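Porin (Rhodobacter blasticus, PDB 3PRN) forms trimeric outer-membrane channels through which small hydrophilic solutes of up to about 0.6 kDa diffuse passively. Local coordinates at residues Lys50-Asp56 with Tyr117-Tyr121; Tyr7-Gln13 with Thr25-Leu31; Phe107-Gln111 with Ala220-Thr225. The protein carries 1 engineered substitution. All coordinates share one frame; numbering follows the deposited sequence.

Contact 1: residues Lys50-Asp56 with Tyr117-Tyr121; sequences KLRMQWD and YNSKY. With C8E ((hydroxyethyloxy)tri(ethyloxy)octane), chain C.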
loop_
_atom_site.group_PDB
_atom_site.type_symbol
_atom_site.label_atom_id
_atom_site.label_comp_id
_atom_site.label_asym_id
_atom_site.label_seq_id
_atom_site.Cartn_x
_atom_site.Cartn_y
_atom_site.Cartn_z
ATOM N N LYS A 50 4.086 6.573 -11.466
ATOM C CA LYS A 50 4.434 5.294 -10.894
ATOM C C LYS A 50 4.677 5.400 -9.382
ATOM O O LYS A 50 5.162 6.411 -8.843
ATOM C CB LYS A 50 5.610 4.717 -11.615
ATOM C CG LYS A 50 6.913 4.585 -10.838
ATOM C CD LYS A 50 7.844 3.534 -11.477
ATOM C CE LYS A 50 9.299 3.993 -11.607
ATOM N NZ LYS A 50 10.142 3.053 -12.366
ATOM N N LEU A 51 4.315 4.300 -8.746
ATOM C CA LEU A 51 4.494 4.146 -7.310
ATOM C C LEU A 51 5.191 2.771 -7.114
ATOM O O LEU A 51 4.857 1.808 -7.852
ATOM C CB LEU A 51 3.164 4.172 -6.585
ATOM C CG LEU A 51 3.188 4.224 -5.075
ATOM C CD1 LEU A 51 3.713 5.564 -4.575
ATOM C CD2 LEU A 51 1.803 3.988 -4.500
ATOM N N ARG A 52 6.065 2.638 -6.130
ATOM C CA ARG A 52 6.680 1.349 -5.808
ATOM C C ARG A 52 6.376 0.932 -4.354
ATOM O O ARG A 52 6.372 1.770 -3.415
ATOM C CB ARG A 52 8.214 1.436 -5.963
ATOM C CG ARG A 52 9.003 0.184 -5.621
ATOM C CD ARG A 52 10.441 0.261 -6.164
ATOM N NE ARG A 52 10.395 0.229 -7.680
ATOM C CZ ARG A 52 11.498 0.388 -8.409
ATOM N NH1 ARG A 52 12.711 0.583 -7.812
ATOM N NH2 ARG A 52 11.464 0.316 -9.728
ATOM N N MET A 53 6.135 -0.347 -4.122
ATOM C CA MET A 53 5.959 -0.943 -2.805
ATOM C C MET A 53 7.033 -2.051 -2.751
ATOM O O MET A 53 7.038 -2.981 -3.537
ATOM C CB MET A 53 4.578 -1.578 -2.570
ATOM C CG MET A 53 3.513 -0.433 -2.527
ATOM S SD MET A 53 1.848 -1.230 -2.328
ATOM C CE MET A 53 1.933 -1.470 -0.554
ATOM N N GLN A 54 8.085 -1.810 -1.941
ATOM C CA GLN A 54 9.159 -2.769 -1.840
ATOM C C GLN A 54 9.411 -3.151 -0.384
ATOM O O GLN A 54 9.479 -2.245 0.446
ATOM C CB GLN A 54 10.450 -2.197 -2.406
ATOM C CG GLN A 54 11.627 -3.198 -2.428
ATOM C CD GLN A 54 12.813 -2.537 -3.124
ATOM O OE1 GLN A 54 12.649 -2.189 -4.322
ATOM N NE2 GLN A 54 13.932 -2.357 -2.444
ATOM N N TRP A 55 9.551 -4.448 -0.152
ATOM C CA TRP A 55 9.866 -4.960 1.165
ATOM C C TRP A 55 11.215 -5.708 1.057
ATOM O O TRP A 55 11.452 -6.462 0.088
ATOM C CB TRP A 55 8.753 -5.959 1.631
ATOM C CG TRP A 55 9.131 -6.601 2.955
ATOM C CD1 TRP A 55 8.904 -6.103 4.212
ATOM C CD2 TRP A 55 9.801 -7.863 3.127
ATOM N NE1 TRP A 55 9.377 -6.977 5.145
ATOM C CE2 TRP A 55 9.955 -8.060 4.525
ATOM C CE3 TRP A 55 10.338 -8.809 2.254
ATOM C CZ2 TRP A 55 10.616 -9.171 5.056
ATOM C CZ3 TRP A 55 10.976 -9.929 2.767
ATOM C CH2 TRP A 55 11.113 -10.098 4.194
ATOM N N ASP A 56 12.066 -5.514 2.039
ATOM C CA ASP A 56 13.309 -6.249 2.196
ATOM C C ASP A 56 13.384 -6.891 3.586
ATOM O O ASP A 56 12.878 -6.353 4.556
ATOM C CB ASP A 56 14.534 -5.302 2.013
ATOM C CG ASP A 56 14.679 -4.891 0.527
ATOM O OD1 ASP A 56 15.375 -5.605 -0.196
ATOM O OD2 ASP A 56 14.132 -3.841 0.136
ATOM N N TYR A 117 16.779 7.169 -7.928
ATOM C CA TYR A 117 15.379 6.900 -7.575
ATOM C C TYR A 117 15.240 6.297 -6.168
ATOM O O TYR A 117 15.916 5.318 -5.857
ATOM C CB TYR A 117 14.842 5.870 -8.588
ATOM C CG TYR A 117 13.375 5.532 -8.433
ATOM C CD1 TYR A 117 12.385 6.427 -8.762
ATOM C CD2 TYR A 117 13.013 4.286 -7.927
ATOM C CE1 TYR A 117 11.023 6.092 -8.620
ATOM C CE2 TYR A 117 11.656 3.931 -7.793
ATOM C CZ TYR A 117 10.683 4.828 -8.145
ATOM O OH TYR A 117 9.347 4.487 -7.994
ATOM N N ASN A 118 14.322 6.814 -5.357
ATOM C CA ASN A 118 14.206 6.290 -3.970
ATOM C C ASN A 118 13.139 5.208 -3.946
ATOM O O ASN A 118 11.939 5.527 -4.175
ATOM C CB ASN A 118 13.820 7.433 -3.012
ATOM C CG ASN A 118 14.917 8.513 -3.035
ATOM O OD1 ASN A 118 16.077 8.189 -2.818
ATOM N ND2 ASN A 118 14.533 9.752 -3.265
ATOM N N SER A 119 13.533 3.977 -3.695
ATOM C CA SER A 119 12.574 2.887 -3.746
ATOM C C SER A 119 11.607 2.835 -2.580
ATOM O O SER A 119 10.562 2.169 -2.763
ATOM C CB SER A 119 13.268 1.520 -3.854
ATOM O OG SER A 119 13.803 1.337 -5.141
ATOM N N LYS A 120 11.907 3.462 -1.463
ATOM C CA LYS A 120 11.112 3.375 -0.274
ATOM C C LYS A 120 10.923 4.717 0.422
ATOM O O LYS A 120 11.607 5.665 0.011
ATOM C CB LYS A 120 11.902 2.520 0.764
ATOM C CG LYS A 120 11.970 1.065 0.268
ATOM C CD LYS A 120 12.599 0.225 1.379
ATOM C CE LYS A 120 12.669 -1.220 0.943
ATOM N NZ LYS A 120 13.410 -2.067 1.903
ATOM N N TYR A 121 10.101 4.751 1.444
ATOM C CA TYR A 121 9.880 5.948 2.242
ATOM C C TYR A 121 11.190 6.196 3.038
ATOM O O TYR A 121 12.070 5.317 3.086
ATOM C CB TYR A 121 8.697 5.712 3.182
ATOM C CG TYR A 121 9.039 4.769 4.350
ATOM C CD1 TYR A 121 9.602 5.224 5.543
ATOM C CD2 TYR A 121 8.782 3.421 4.227
ATOM C CE1 TYR A 121 9.871 4.373 6.605
ATOM C CE2 TYR A 121 9.057 2.536 5.257
ATOM C CZ TYR A 121 9.590 3.015 6.443
ATOM O OH TYR A 121 9.881 2.093 7.449
HETATM C C1 C8E C . 3.460 6.936 5.071
HETATM C C2 C8E C . 4.106 5.676 4.732
HETATM C C3 C8E C . 4.477 4.910 5.924
HETATM C C4 C8E C . 5.886 5.220 6.166
HETATM C C5 C8E C . 5.897 5.776 7.549
HETATM C C6 C8E C . 6.644 4.925 8.415
HETATM C C7 C8E C . 7.031 5.873 9.420
HETATM C C8 C8E C . 7.683 5.187 10.549
HETATM O O9 C8E C . 8.656 5.909 11.324
HETATM C C10 C8E C . 8.125 6.772 12.314
HETATM C C11 C8E C . 9.297 7.392 13.034
HETATM O O12 C8E C . 10.205 6.396 13.598
HETATM C C13 C8E C . 11.394 5.980 12.832
HETATM C C14 C8E C . 11.533 4.562 12.196
HETATM O O15 C8E C . 12.721 3.717 12.013
HETATM C C16 C8E C . 13.163 3.664 10.641
HETATM C C17 C8E C . 12.290 2.953 9.597
HETATM O O18 C8E C . 12.582 2.640 8.252
HETATM C C19 C8E C . 13.777 1.920 7.866
HETATM C C20 C8E C . 13.545 0.567 6.988
HETATM O O21 C8E C . 14.062 -0.558 7.715
HETATM O O HOH W 1 7.701 6.526 -7.774
HETATM O O HOH W 2 8.398 0.962 -1.324
HETATM O O HOH W 3 16.074 -0.748 -4.002
#
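Arg52 and Ser119 bring the two backbones to 6.4 Å between CA atoms, where the loop 117-121 passes the strand 50-56 with their end-to-end directions 57° apart. Arg52 carries CE2 of Tyr117 over one face of its guanidinium, the two planes being steeply inclined, while its NH1 donates in plane to Ser119 OG (3.0 Å). CG of Arg52 stands anti to the backbone N (chi1 178°), and a bend at chi3 brings the group round to both partners; its NE goes to Asn34. Lys50 NZ makes a cation-pi contact over the Tyr117 ring, 5.0 Å from the centroid. This is the inner wall of a 16-stranded porin barrel meeting the long loop folded into its channel; on the outer side Met53 packs on Met53 of both neighbouring subunits. Lys120, extended, crosses Gln54 at about a right angle and ends in a salt bridge, NZ to Asp56 OD2, at 2.6 Å. That oxygen is gripped twice, since Gln54 NE2 takes its syn lone pair (3.0 Å) and the ammonium arrives on the anti side; OE1 of the Gln54 amide is held by Arg32. A water joins Lys50 O to Tyr117 OH, which Asn67 also holds.

Contact 2: residues Tyr7-Gln13 with Thr25-Leu31; sequences YGRFGLQ and TIISSRL. With MG (magnesium ion), chain B.
Arg9 and Arg30 face each other as a hydrogen-bonded pair in the antiparallel hairpin of strands 2-15 and 25-39, the first two strands of the porin barrel. Their backbones exchange Arg9 N to Arg30 O and Arg30 N to Arg9 O, the latter at 3.0 Å. Both side chains leave the same face of the sheet and run side by side in the same direction. Along Arg30, CB lies against CG and NE of Arg9, and CG comes near CE1 of the Tyr7 ring. CD sits 3.3 Å from Tyr7 OH, at the end of an extended start (chi1 167°); the turn at chi3 beyond it swings the guanidinium over to Arg9 and Tyr7. NE is claimed by Asp56 in a salt bridge. CZ lies beneath Arg9 NH2, which stands 3.3 Å above the centre of the guanidinium, so the two flat groups stack with planes at 25°. At the tip, NH1 donates in its own plane to Tyr7 OH (3.1 Å, angle 163°). Such contact between like charges is probably made tolerable by acids nearby, Asp56 for Arg30 and Glu103 beside Arg9. On the other face, Leu12 CD2 rests on Ile27 CG1 at 3.9 Å, and Ile27 O accepts a bond from Gln153 of the third subunit. Farther along the charged face, Gln13 lies beside Ile26, its amide tied to Arg18 and Glu103. Ser28 OG, hydrogen-bonded to Glu103, shares the magnesium ion with Asp57 and three waters. One of these waters also donates to Ser29 O at 3.0 Å, and Ser28 OG binds the metal at 2.0 Å.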
loop_
_atom_site.group_PDB
_atom_site.type_symbol
_atom_site.label_atom_id
_atom_site.label_comp_id
_atom_site.label_asym_id
_atom_site.label_seq_id
_atom_site.Cartn_x
_atom_site.Cartn_y
_atom_site.Cartn_z
ATOM N N TYR A 7 8.895 -8.298 -8.964
ATOM C CA TYR A 7 9.724 -9.487 -8.841
ATOM C C TYR A 7 9.850 -9.878 -7.372
ATOM O O TYR A 7 9.609 -9.082 -6.462
ATOM C CB TYR A 7 11.111 -9.285 -9.432
ATOM C CG TYR A 7 12.103 -8.372 -8.763
ATOM C CD1 TYR A 7 12.731 -8.730 -7.580
ATOM C CD2 TYR A 7 12.399 -7.140 -9.346
ATOM C CE1 TYR A 7 13.652 -7.862 -6.977
ATOM C CE2 TYR A 7 13.316 -6.260 -8.778
ATOM C CZ TYR A 7 13.934 -6.637 -7.597
ATOM O OH TYR A 7 14.858 -5.790 -7.016
ATOM N N GLY A 8 10.113 -11.178 -7.167
ATOM C CA GLY A 8 10.424 -11.653 -5.840
ATOM C C GLY A 8 11.847 -12.298 -5.985
ATOM O O GLY A 8 12.214 -12.727 -7.092
ATOM N N ARG A 9 12.589 -12.263 -4.889
ATOM C CA ARG A 9 13.885 -12.962 -4.879
ATOM C C ARG A 9 14.118 -13.460 -3.462
ATOM O O ARG A 9 13.751 -12.770 -2.490
ATOM C CB ARG A 9 15.034 -12.132 -5.413
ATOM C CG ARG A 9 15.566 -11.079 -4.432
ATOM C CD ARG A 9 16.584 -10.167 -5.132
ATOM N NE ARG A 9 17.148 -9.261 -4.163
ATOM C CZ ARG A 9 17.817 -8.134 -4.487
ATOM N NH1 ARG A 9 18.003 -7.775 -5.726
ATOM N NH2 ARG A 9 18.269 -7.433 -3.449
ATOM N N PHE A 10 14.809 -14.602 -3.359
ATOM C CA PHE A 10 15.187 -15.063 -2.002
ATOM C C PHE A 10 16.414 -15.970 -2.126
ATOM O O PHE A 10 16.601 -16.565 -3.205
ATOM C CB PHE A 10 13.990 -15.752 -1.322
ATOM C CG PHE A 10 13.483 -17.000 -1.992
ATOM C CD1 PHE A 10 14.126 -18.205 -1.804
ATOM C CD2 PHE A 10 12.362 -16.992 -2.810
ATOM C CE1 PHE A 10 13.697 -19.373 -2.425
ATOM C CE2 PHE A 10 11.913 -18.169 -3.389
ATOM C CZ PHE A 10 12.566 -19.346 -3.213
ATOM N N GLY A 11 17.208 -16.128 -1.082
ATOM C CA GLY A 11 18.387 -16.986 -1.187
ATOM C C GLY A 11 19.195 -16.779 0.118
ATOM O O GLY A 11 18.668 -16.281 1.122
ATOM N N LEU A 12 20.453 -17.158 0.042
ATOM C CA LEU A 12 21.357 -17.107 1.173
ATOM C C LEU A 12 22.396 -16.004 0.905
ATOM O O LEU A 12 22.879 -15.874 -0.221
ATOM C CB LEU A 12 22.105 -18.454 1.315
ATOM C CG LEU A 12 21.196 -19.640 1.657
ATOM C CD1 LEU A 12 21.967 -20.949 1.452
ATOM C CD2 LEU A 12 20.684 -19.536 3.083
ATOM N N GLN A 13 22.654 -15.246 1.949
ATOM C CA GLN A 13 23.609 -14.147 1.890
ATOM C C GLN A 13 24.605 -14.331 3.058
ATOM O O GLN A 13 24.204 -14.337 4.208
ATOM C CB GLN A 13 22.890 -12.818 2.054
ATOM C CG GLN A 13 23.815 -11.605 1.902
ATOM C CD GLN A 13 23.239 -10.418 2.659
ATOM O OE1 GLN A 13 23.433 -10.304 3.859
ATOM N NE2 GLN A 13 22.425 -9.552 2.020
ATOM N N THR A 25 25.546 -16.090 7.986
ATOM C CA THR A 25 24.674 -16.418 6.860
ATOM C C THR A 25 23.211 -16.152 7.183
ATOM O O THR A 25 22.705 -16.618 8.234
ATOM C CB THR A 25 24.876 -17.904 6.483
ATOM O OG1 THR A 25 26.183 -18.105 5.900
ATOM C CG2 THR A 25 23.891 -18.334 5.378
ATOM N N ILE A 26 22.521 -15.332 6.385
ATOM C CA ILE A 26 21.084 -15.160 6.632
ATOM C C ILE A 26 20.269 -15.458 5.338
ATOM O O ILE A 26 20.857 -15.572 4.273
ATOM C CB ILE A 26 20.713 -13.732 7.073
ATOM C CG1 ILE A 26 21.057 -12.743 5.964
ATOM C CG2 ILE A 26 21.346 -13.404 8.412
ATOM C CD1 ILE A 26 20.574 -11.339 6.225
ATOM N N ILE A 27 18.956 -15.574 5.472
ATOM C CA ILE A 27 18.089 -15.681 4.276
ATOM C C ILE A 27 17.670 -14.285 3.885
ATOM O O ILE A 27 16.947 -13.601 4.660
ATOM C CB ILE A 27 16.855 -16.548 4.494
ATOM C CG1 ILE A 27 17.397 -18.012 4.579
ATOM C CG2 ILE A 27 15.824 -16.468 3.377
ATOM C CD1 ILE A 27 16.390 -18.916 5.255
ATOM N N SER A 28 18.188 -13.784 2.781
ATOM C CA SER A 28 17.900 -12.422 2.363
ATOM C C SER A 28 16.871 -12.490 1.228
ATOM O O SER A 28 17.090 -13.216 0.254
ATOM C CB SER A 28 19.174 -11.726 1.873
ATOM O OG SER A 28 18.882 -10.470 1.299
ATOM N N SER A 29 15.874 -11.612 1.303
ATOM C CA SER A 29 14.818 -11.665 0.287
ATOM C C SER A 29 14.201 -10.302 0.068
ATOM O O SER A 29 14.366 -9.393 0.890
ATOM C CB SER A 29 13.764 -12.694 0.744
ATOM O OG SER A 29 13.226 -12.308 1.970
ATOM N N ARG A 30 13.524 -10.172 -1.079
ATOM C CA ARG A 30 12.948 -8.855 -1.425
ATOM C C ARG A 30 11.668 -9.094 -2.242
ATOM O O ARG A 30 11.649 -9.965 -3.107
ATOM C CB ARG A 30 13.947 -8.070 -2.279
ATOM C CG ARG A 30 13.315 -6.833 -2.963
ATOM C CD ARG A 30 14.309 -6.053 -3.783
ATOM N NE ARG A 30 15.339 -5.434 -2.972
ATOM C CZ ARG A 30 16.328 -4.669 -3.485
ATOM N NH1 ARG A 30 16.424 -4.417 -4.775
ATOM N NH2 ARG A 30 17.203 -4.184 -2.618
ATOM N N LEU A 31 10.640 -8.309 -1.979
ATOM C CA LEU A 31 9.458 -8.328 -2.834
ATOM C C LEU A 31 9.313 -6.912 -3.425
ATOM O O LEU A 31 9.309 -5.941 -2.614
ATOM C CB LEU A 31 8.215 -8.739 -2.075
ATOM C CG LEU A 31 6.888 -8.478 -2.824
ATOM C CD1 LEU A 31 6.864 -9.335 -4.077
ATOM C CD2 LEU A 31 5.718 -8.844 -1.931
HETATM MG MG MG B . 18.321 -8.757 2.280
HETATM O O HOH W 4 17.272 -9.710 -1.473
HETATM O O HOH W 5 16.871 -7.807 0.479
HETATM O O HOH W 6 17.832 -6.506 3.232
HETATM O O HOH W 7 19.644 -8.857 4.158
#

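Contact 3: residues Phe107-Gln111 with Ala220-Thr225; sequences FGDAQ and AGDQVT
Gln223 pushes its extended side chain into the bend of the loop 107-111, where it crosses the side chain of Gln111 at about a right angle, its OE1 against CB and CG. The two amide planes are 67° apart, so the groups do not stack; the closest approach of the side chains is Gln111 CG to Gln223 OE1, 3.5 Å. Both ends of the Gln223 amide are used on the loop backbone. OE1 accepts from Gln111 N (3.1 Å), in the carbonyl plane, and NE2 donates to Asp109 O at the same length from above the carbonyl plane. Gln111 NE2 reaches that oxygen from the opposite face with a straighter bond (3.0 Å, angle 163°). The fold-back comes from the bend at chi2 of Gln111 (-71°), which curls its amide toward its own segment. Asn215, on OE1, and Ser242, on NE2, also bind the Gln223 amide, which should fix its rotation. Two residues on, Thr225 OG1 donates to Gly108 O at 2.7 Å, on a lone pair in the carbonyl plane. At the other end Ala220 CB touches Gln111 CB (3.7 Å), an apolar contact beside the polar ones. Two carbonyls and one amide of the inward-folded loop, pinned by polar side chains at the start of strand 223-232, fasten this loop to the barrel wall, consistent with the constriction loop of the porin fold.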
loop_
_atom_site.group_PDB
_atom_site.type_symbol
_atom_site.label_atom_id
_atom_site.label_comp_id
_atom_site.label_asym_id
_atom_site.label_seq_id
_atom_site.Cartn_x
_atom_site.Cartn_y
_atom_site.Cartn_z
ATOM N N PHE A 107 31.639 -4.807 -5.727
ATOM C CA PHE A 107 32.559 -3.776 -5.184
ATOM C C PHE A 107 33.065 -2.916 -6.344
ATOM O O PHE A 107 33.541 -1.785 -6.107
ATOM C CB PHE A 107 33.725 -4.462 -4.464
ATOM C CG PHE A 107 33.304 -5.125 -3.177
ATOM C CD1 PHE A 107 32.880 -4.295 -2.116
ATOM C CD2 PHE A 107 33.359 -6.487 -2.984
ATOM C CE1 PHE A 107 32.496 -4.856 -0.890
ATOM C CE2 PHE A 107 32.987 -7.022 -1.757
ATOM C CZ PHE A 107 32.566 -6.213 -0.712
ATOM N N GLY A 108 32.956 -3.394 -7.573
ATOM C CA GLY A 108 33.407 -2.614 -8.725
ATOM C C GLY A 108 32.434 -1.528 -9.156
ATOM O O GLY A 108 32.759 -0.779 -10.101
ATOM N N ASP A 109 31.264 -1.408 -8.494
ATOM C CA ASP A 109 30.353 -0.296 -8.782
ATOM C C ASP A 109 31.010 0.974 -8.196
ATOM O O ASP A 109 31.853 0.868 -7.276
ATOM C CB ASP A 109 29.052 -0.541 -8.008
ATOM C CG ASP A 109 28.085 -1.482 -8.714
ATOM O OD1 ASP A 109 28.283 -1.895 -9.890
ATOM O OD2 ASP A 109 27.049 -1.809 -8.066
ATOM N N ALA A 110 30.681 2.141 -8.660
ATOM C CA ALA A 110 31.229 3.403 -8.200
ATOM C C ALA A 110 31.128 3.547 -6.681
ATOM O O ALA A 110 30.069 3.290 -6.081
ATOM C CB ALA A 110 30.460 4.535 -8.852
ATOM N N GLN A 111 32.206 4.021 -6.050
ATOM C CA GLN A 111 32.173 4.219 -4.599
ATOM C C GLN A 111 31.986 5.709 -4.282
ATOM O O GLN A 111 32.807 6.332 -3.608
ATOM C CB GLN A 111 33.509 3.765 -3.984
ATOM C CG GLN A 111 33.857 2.327 -4.323
ATOM C CD GLN A 111 32.945 1.355 -3.603
ATOM O OE1 GLN A 111 32.901 1.366 -2.375
ATOM N NE2 GLN A 111 32.201 0.518 -4.294
ATOM N N ALA A 220 37.473 6.877 -1.361
ATOM C CA ALA A 220 38.019 5.850 -2.241
ATOM C C ALA A 220 38.949 6.450 -3.290
ATOM O O ALA A 220 39.860 5.781 -3.757
ATOM C CB ALA A 220 36.827 5.128 -2.936
ATOM N N GLY A 221 38.735 7.713 -3.655
ATOM C CA GLY A 221 39.519 8.360 -4.705
ATOM C C GLY A 221 39.094 7.781 -6.051
ATOM O O GLY A 221 37.996 7.166 -6.186
ATOM N N ASP A 222 39.896 7.901 -7.091
ATOM C CA ASP A 222 39.605 7.370 -8.395
ATOM C C ASP A 222 39.566 5.849 -8.385
ATOM O O ASP A 222 40.127 5.178 -7.505
ATOM C CB ASP A 222 40.575 7.891 -9.450
ATOM C CG ASP A 222 40.468 9.412 -9.598
ATOM O OD1 ASP A 222 39.725 10.129 -8.876
ATOM O OD2 ASP A 222 41.173 9.931 -10.503
ATOM N N GLN A 223 38.870 5.313 -9.387
ATOM C CA GLN A 223 38.630 3.873 -9.375
ATOM C C GLN A 223 38.565 3.324 -10.768
ATOM O O GLN A 223 38.038 3.902 -11.714
ATOM C CB GLN A 223 37.239 3.718 -8.653
ATOM C CG GLN A 223 36.648 2.312 -8.747
ATOM C CD GLN A 223 35.347 2.165 -7.973
ATOM O OE1 GLN A 223 34.687 3.125 -7.588
ATOM N NE2 GLN A 223 34.939 0.906 -7.728
ATOM N N VAL A 224 39.013 2.084 -10.910
ATOM C CA VAL A 224 38.916 1.445 -12.222
ATOM C C VAL A 224 38.371 0.048 -11.990
ATOM O O VAL A 224 38.756 -0.626 -11.031
ATOM C CB VAL A 224 40.371 1.343 -12.758
ATOM C CG1 VAL A 224 40.466 0.353 -13.899
ATOM C CG2 VAL A 224 40.822 2.740 -13.182
ATOM N N THR A 225 37.445 -0.355 -12.850
ATOM C CA THR A 225 36.843 -1.685 -12.739
ATOM C C THR A 225 36.934 -2.320 -14.137
ATOM O O THR A 225 36.535 -1.681 -15.113
ATOM C CB THR A 225 35.325 -1.558 -12.359
ATOM O OG1 THR A 225 35.311 -0.971 -11.052
ATOM C CG2 THR A 225 34.648 -2.903 -12.347
#

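In the fold
From the N terminus, contact 2 comes first: strand 2-15 returns through a short loop as strand 25-39, closing a local hairpin before either other contact begins. The next strand, 46-56, opens contact 1, which closes 61 residues later on the long loop between strands 78-83 and 131-138. Contact 3 starts on that same loop, before contact 1 has closed, and ends far along the chain at strand 223-232, so contacts 1 and 3 cross. They lie on opposite sides of the chain's centre, their centres about 26 Å apart, fastening one loop to two parts of the barrel wall. Neighbouring strands join contacts 1 and 2, with the salt bridge Asp56 OD1 to Arg30 NE (2.8 Å) between them.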